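Local coordinates for protein MHC class I antigen (Anolis carolinensis, PDB 7CPO) that probably presents short peptides to T cells, holding a nonapeptide in the groove of its alpha-1/alpha-2 platform in complex with beta2-microglobulin, at residues H5-Y9 with W169-L174; W51-V55 with Y176-L181. The contacts are given in a common frame with arbitrary orientation. Residue numbers count along the deposited sequence, not the author numbering.

Contact 1. Residues H5-Y9 with W169-L174; sequences HSMRY and WLQRYL
Helix 169-174 crosses over extended strand 5-9 at 111° between their N-to-C directions, with 8.5 Å between the axes; the nearest CA atoms are those of Met7 and Leu170, 5.8 Å apart. Leu170 (chi1 t, chi2 p) is the helix's bump, pressing on the strand backbone: its CD2 lies 3.6 Å from His5 O, its CD1 3.7 Å from Ser6 O. Met7, extended through chi1 and chi2 (both t), rises beside it, CB 4.2 Å from Leu170 CB. This is the class I peptide-binding platform, an antiparallel sheet carrying the helices that wall the groove, at the end where Tyr9 OH and Tyr173 OH are hydrogen-bonded to the peptide backbone. Tyr173 OH is also hydrogen-bonded to Tyr62. Met7 SD fills the hollow between Trp169 CB (4.4 Å) and the edge of the Tyr173 ring, 3.5 Å from its CE2, a Met-aromatic contact. At the strand's start, Leu174 CD2 sits over a face of the His5 ring, 4.0 Å from its centroid (CH-pi), while His5 ND1 is hydrogen-bonded to Asp31.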
loop_
_atom_site.group_PDB
_atom_site.type_symbol
_atom_site.label_atom_id
_atom_site.label_comp_id
_atom_site.label_asym_id
_atom_site.label_seq_id
_atom_site.Cartn_x
_atom_site.Cartn_y
_atom_site.Cartn_z
ATOM N N HIS A 5 3.115 -5.170 -15.516
ATOM C CA HIS A 5 3.779 -4.164 -14.696
ATOM C C HIS A 5 3.025 -2.844 -14.768
ATOM O O HIS A 5 2.329 -2.547 -15.746
ATOM C CB HIS A 5 5.229 -3.930 -15.134
ATOM C CG HIS A 5 6.078 -5.148 -15.038
ATOM N ND1 HIS A 5 6.580 -5.611 -13.840
ATOM C CD2 HIS A 5 6.485 -6.026 -15.983
ATOM C CE1 HIS A 5 7.275 -6.711 -14.054
ATOM N NE2 HIS A 5 7.222 -6.991 -15.345
ATOM N N SER A 6 3.204 -2.028 -13.740
ATOM C CA SER A 6 2.437 -0.805 -13.636
ATOM C C SER A 6 3.279 0.297 -13.011
ATOM O O SER A 6 4.195 0.043 -12.222
ATOM C CB SER A 6 1.177 -1.039 -12.810
ATOM O OG SER A 6 1.558 -1.417 -11.497
ATOM N N MET A 7 2.956 1.526 -13.383
ATOM C CA MET A 7 3.412 2.723 -12.689
ATOM C C MET A 7 2.189 3.434 -12.125
ATOM O O MET A 7 1.209 3.653 -12.846
ATOM C CB MET A 7 4.177 3.659 -13.619
ATOM C CG MET A 7 4.683 4.886 -12.888
ATOM S SD MET A 7 5.413 6.087 -13.984
ATOM C CE MET A 7 3.980 6.915 -14.649
ATOM N N ARG A 8 2.249 3.802 -10.851
ATOM C CA ARG A 8 1.064 4.206 -10.109
ATOM C C ARG A 8 1.415 5.390 -9.214
ATOM O O ARG A 8 2.370 5.298 -8.435
ATOM C CB ARG A 8 0.547 3.022 -9.263
ATOM C CG ARG A 8 -0.310 1.963 -10.024
ATOM C CD ARG A 8 -0.137 0.493 -9.569
ATOM N NE ARG A 8 -0.083 0.340 -8.116
ATOM C CZ ARG A 8 0.972 -0.149 -7.457
ATOM N NH1 ARG A 8 2.054 -0.536 -8.129
ATOM N NH2 ARG A 8 0.967 -0.242 -6.125
ATOM N N TYR A 9 0.645 6.485 -9.308
ATOM C CA TYR A 9 0.766 7.628 -8.402
ATOM C C TYR A 9 -0.443 7.739 -7.472
ATOM O O TYR A 9 -1.588 7.526 -7.884
ATOM C CB TYR A 9 0.930 8.940 -9.178
ATOM C CG TYR A 9 2.303 9.067 -9.777
ATOM C CD1 TYR A 9 3.393 9.414 -8.983
ATOM C CD2 TYR A 9 2.523 8.819 -11.125
ATOM C CE1 TYR A 9 4.673 9.518 -9.523
ATOM C CE2 TYR A 9 3.795 8.913 -11.681
ATOM C CZ TYR A 9 4.866 9.263 -10.867
ATOM O OH TYR A 9 6.135 9.374 -11.395
ATOM N N TRP A 169 7.716 5.997 -19.585
ATOM C CA TRP A 169 8.460 6.091 -18.335
ATOM C C TRP A 169 8.502 4.743 -17.622
ATOM O O TRP A 169 9.561 4.324 -17.130
ATOM C CB TRP A 169 7.845 7.160 -17.450
ATOM C CG TRP A 169 8.216 8.532 -17.922
ATOM C CD1 TRP A 169 7.398 9.430 -18.527
ATOM C CD2 TRP A 169 9.513 9.148 -17.852
ATOM N NE1 TRP A 169 8.088 10.563 -18.828
ATOM C CE2 TRP A 169 9.390 10.427 -18.421
ATOM C CE3 TRP A 169 10.754 8.748 -17.353
ATOM C CZ2 TRP A 169 10.471 11.324 -18.514
ATOM C CZ3 TRP A 169 11.835 9.637 -17.445
ATOM C CH2 TRP A 169 11.682 10.910 -18.027
ATOM N N LEU A 170 7.364 4.043 -17.584
ATOM C CA LEU A 170 7.324 2.727 -16.967
ATOM C C LEU A 170 8.379 1.822 -17.580
ATOM O O LEU A 170 9.138 1.165 -16.864
ATOM C CB LEU A 170 5.931 2.113 -17.116
ATOM C CG LEU A 170 5.854 0.630 -16.714
ATOM C CD1 LEU A 170 6.316 0.428 -15.277
ATOM C CD2 LEU A 170 4.455 0.052 -16.917
ATOM N N GLN A 171 8.471 1.815 -18.911
ATOM C CA GLN A 171 9.464 0.975 -19.561
ATOM C C GLN A 171 10.883 1.435 -19.250
ATOM O O GLN A 171 11.783 0.601 -19.125
ATOM C CB GLN A 171 9.225 0.946 -21.064
ATOM C CG GLN A 171 8.001 0.162 -21.488
ATOM C CD GLN A 171 7.487 0.610 -22.838
ATOM O OE1 GLN A 171 7.848 1.691 -23.319
ATOM N NE2 GLN A 171 6.671 -0.225 -23.477
ATOM N N ARG A 172 11.106 2.743 -19.117
ATOM C CA ARG A 172 12.414 3.219 -18.677
ATOM C C ARG A 172 12.699 2.765 -17.259
ATOM O O ARG A 172 13.804 2.305 -16.958
ATOM C CB ARG A 172 12.503 4.746 -18.747
ATOM C CG ARG A 172 13.105 5.290 -19.988
ATOM C CD ARG A 172 13.003 6.810 -20.026
ATOM N NE ARG A 172 12.726 7.232 -21.397
ATOM C CZ ARG A 172 11.665 7.930 -21.792
ATOM N NH1 ARG A 172 10.742 8.344 -20.920
ATOM N NH2 ARG A 172 11.542 8.227 -23.077
ATOM N N TYR A 173 11.711 2.904 -16.369
ATOM C CA TYR A 173 11.931 2.578 -14.964
ATOM C C TYR A 173 12.252 1.099 -14.797
ATOM O O TYR A 173 13.165 0.736 -14.047
ATOM C CB TYR A 173 10.701 2.970 -14.144
ATOM C CG TYR A 173 10.439 4.468 -14.092
ATOM C CD1 TYR A 173 11.466 5.385 -14.298
ATOM C CD2 TYR A 173 9.160 4.967 -13.838
ATOM C CE1 TYR A 173 11.229 6.769 -14.245
ATOM C CE2 TYR A 173 8.918 6.335 -13.775
ATOM C CZ TYR A 173 9.958 7.229 -13.985
ATOM O OH TYR A 173 9.731 8.582 -13.927
ATOM N N LEU A 174 11.540 0.234 -15.523
ATOM C CA LEU A 174 11.741 -1.201 -15.373
ATOM C C LEU A 174 13.167 -1.590 -15.709
ATOM O O LEU A 174 13.763 -2.429 -15.031
ATOM C CB LEU A 174 10.763 -1.966 -16.259
ATOM C CG LEU A 174 9.345 -2.111 -15.708
ATOM C CD1 LEU A 174 8.435 -2.569 -16.820
ATOM C CD2 LEU A 174 9.339 -3.105 -14.550
#

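Contact 2. Residues W51-V55 with Y176-L181; sequences WISKV and YGKETL
Trp51 lays its indole over the backbone of Gly177, whose CA stands 3.5 Å from the centroid of the five-membered ring, 13° off the normal, a CH-pi contact. The site joins the loop after strand 44-47 to the end of the alpha-2 helical region in the class I platform, where helix 152-176 gives way to the short helix 178-181. Gly177, the first residue to leave helical angles (phi/psi -108/21) and the N-cap position of the next helix, lies 5.4 Å CA to CA from Trp51; an ideal CB on it would clash with Trp51 CE2. With chi1 p, the indole also brings CE3 to 3.7 Å from Tyr176 CB and CZ2 to 3.8 Å from Leu181 CD1, while its NE1 is hydrogen-bonded to Gln33. The 3-10 turn through 52-54 then offers Lys54 to the Tyr176 ring: Lys54 CB sits 3.9 Å from the ring centroid, over the face, and Val55 CB is 4.0 Å from Tyr176 CE2. Stretched out from chi2 to chi4 (all t), Lys54 reaches a long salt bridge, NZ to Glu179 OE2 at 3.7 Å, and NZ donates a 2.8 Å hydrogen bond to Tyr176 O.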
loop_
_atom_site.group_PDB
_atom_site.type_symbol
_atom_site.label_atom_id
_atom_site.label_comp_id
_atom_site.label_asym_id
_atom_site.label_seq_id
_atom_site.Cartn_x
_atom_site.Cartn_y
_atom_site.Cartn_z
ATOM N N TRP A 51 17.989 3.423 -7.885
ATOM C CA TRP A 51 18.072 3.280 -9.328
ATOM C C TRP A 51 17.419 4.431 -10.082
ATOM O O TRP A 51 17.739 4.635 -11.260
ATOM C CB TRP A 51 17.470 1.935 -9.759
ATOM C CG TRP A 51 16.051 1.611 -9.297
ATOM C CD1 TRP A 51 15.687 0.720 -8.314
ATOM C CD2 TRP A 51 14.815 2.115 -9.849
ATOM N NE1 TRP A 51 14.309 0.648 -8.217
ATOM C CE2 TRP A 51 13.752 1.495 -9.142
ATOM C CE3 TRP A 51 14.503 3.042 -10.857
ATOM C CZ2 TRP A 51 12.401 1.780 -9.409
ATOM C CZ3 TRP A 51 13.149 3.317 -11.130
ATOM C CH2 TRP A 51 12.123 2.681 -10.408
ATOM N N ILE A 52 16.544 5.213 -9.438
ATOM C CA ILE A 52 15.862 6.286 -10.164
ATOM C C ILE A 52 16.815 7.423 -10.530
ATOM O O ILE A 52 16.513 8.198 -11.450
ATOM C CB ILE A 52 14.629 6.788 -9.373
ATOM C CG1 ILE A 52 13.791 7.780 -10.189
ATOM C CG2 ILE A 52 15.037 7.387 -8.019
ATOM C CD1 ILE A 52 13.414 7.307 -11.554
ATOM N N SER A 53 17.986 7.520 -9.888
ATOM C CA SER A 53 18.915 8.571 -10.300
ATOM C C SER A 53 19.463 8.336 -11.705
ATOM O O SER A 53 19.991 9.267 -12.320
ATOM C CB SER A 53 20.072 8.715 -9.312
ATOM O OG SER A 53 20.877 7.551 -9.286
ATOM N N LYS A 54 19.323 7.128 -12.243
ATOM C CA LYS A 54 19.738 6.905 -13.620
ATOM C C LYS A 54 18.971 7.787 -14.609
ATOM O O LYS A 54 19.419 7.963 -15.752
ATOM C CB LYS A 54 19.554 5.437 -13.983
ATOM C CG LYS A 54 20.416 4.464 -13.203
ATOM C CD LYS A 54 20.145 3.052 -13.734
ATOM C CE LYS A 54 20.865 2.012 -12.919
ATOM N NZ LYS A 54 20.454 0.643 -13.291
ATOM N N VAL A 55 17.833 8.352 -14.204
ATOM C CA VAL A 55 17.091 9.251 -15.083
ATOM C C VAL A 55 17.843 10.546 -15.359
ATOM O O VAL A 55 17.448 11.306 -16.241
ATOM C CB VAL A 55 15.702 9.549 -14.477
ATOM C CG1 VAL A 55 15.809 10.601 -13.392
ATOM C CG2 VAL A 55 14.749 9.982 -15.540
ATOM N N TYR A 176 15.817 0.568 -15.595
ATOM C CA TYR A 176 16.610 1.203 -14.548
ATOM C C TYR A 176 16.692 0.318 -13.316
ATOM O O TYR A 176 17.782 0.074 -12.785
ATOM C CB TYR A 176 16.005 2.548 -14.159
ATOM C CG TYR A 176 16.195 3.635 -15.163
ATOM C CD1 TYR A 176 17.082 3.491 -16.221
ATOM C CD2 TYR A 176 15.471 4.824 -15.060
ATOM C CE1 TYR A 176 17.259 4.515 -17.140
ATOM C CE2 TYR A 176 15.635 5.841 -15.971
ATOM C CZ TYR A 176 16.519 5.683 -17.010
ATOM O OH TYR A 176 16.664 6.710 -17.916
ATOM N N GLY A 177 15.541 -0.177 -12.851
ATOM C CA GLY A 177 15.479 -0.867 -11.572
ATOM C C GLY A 177 15.273 -2.365 -11.628
ATOM O O GLY A 177 14.834 -2.956 -10.646
ATOM N N LYS A 178 15.591 -2.991 -12.763
ATOM C CA LYS A 178 15.293 -4.413 -12.955
ATOM C C LYS A 178 15.933 -5.295 -11.880
ATOM O O LYS A 178 15.344 -6.301 -11.463
ATOM C CB LYS A 178 15.766 -4.857 -14.341
ATOM C CG LYS A 178 17.272 -4.625 -14.611
ATOM C CD LYS A 178 17.576 -4.834 -16.085
ATOM C CE LYS A 178 18.990 -4.409 -16.448
ATOM N NZ LYS A 178 20.053 -5.307 -15.926
ATOM N N GLU A 179 17.144 -4.949 -11.432
ATOM C CA GLU A 179 17.859 -5.794 -10.477
ATOM C C GLU A 179 17.081 -5.960 -9.182
ATOM O O GLU A 179 17.118 -7.032 -8.571
ATOM C CB GLU A 179 19.254 -5.232 -10.189
ATOM C CG GLU A 179 19.993 -4.689 -11.424
ATOM C CD GLU A 179 19.484 -3.298 -11.969
ATOM O OE1 GLU A 179 18.817 -2.496 -11.243
ATOM O OE2 GLU A 179 19.766 -3.019 -13.162
ATOM N N THR A 180 16.361 -4.933 -8.749
ATOM C CA THR A 180 15.536 -5.097 -7.561
ATOM C C THR A 180 14.053 -5.255 -7.875
ATOM O O THR A 180 13.355 -5.955 -7.136
ATOM C CB THR A 180 15.755 -3.925 -6.595
ATOM O OG1 THR A 180 15.393 -2.695 -7.225
ATOM C CG2 THR A 180 17.213 -3.840 -6.205
ATOM N N LEU A 181 13.564 -4.662 -8.971
ATOM C CA LEU A 181 12.142 -4.755 -9.296
ATOM C C LEU A 181 11.737 -6.164 -9.721
ATOM O O LEU A 181 10.590 -6.577 -9.494
ATOM C CB LEU A 181 11.790 -3.765 -10.402
ATOM C CG LEU A 181 11.804 -2.290 -10.015
ATOM C CD1 LEU A 181 11.827 -1.425 -11.285
ATOM C CD2 LEU A 181 10.594 -1.976 -9.149
HETATM O O HOH W 1 19.082 8.989 -18.524
#

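Centred 11 Å apart, the two contacts belong to the same alpha-1/alpha-2 platform and interleave along the chain: strand 5-9, loop 51-55, helix 169-174, then 176-181. Helix 152-176 carries the third segment and ends in the fourth, so its last turns settle on the sheet in contact 1 and meet the alpha-1 loop in contact 2. The two touch directly: Trp169 CZ3 packs 3.5 Å from Val55 CG2, and Tyr173 CE1 3.5 Å from Ile52 CD1. Contact 1 reaches the bound peptide; contact 2 lies behind it, untouched by other chains of the assembly, and helix 178-181 leads on toward the immunoglobulin domain, where Tyr211 OH is hydrogen-bonded to Leu181 O.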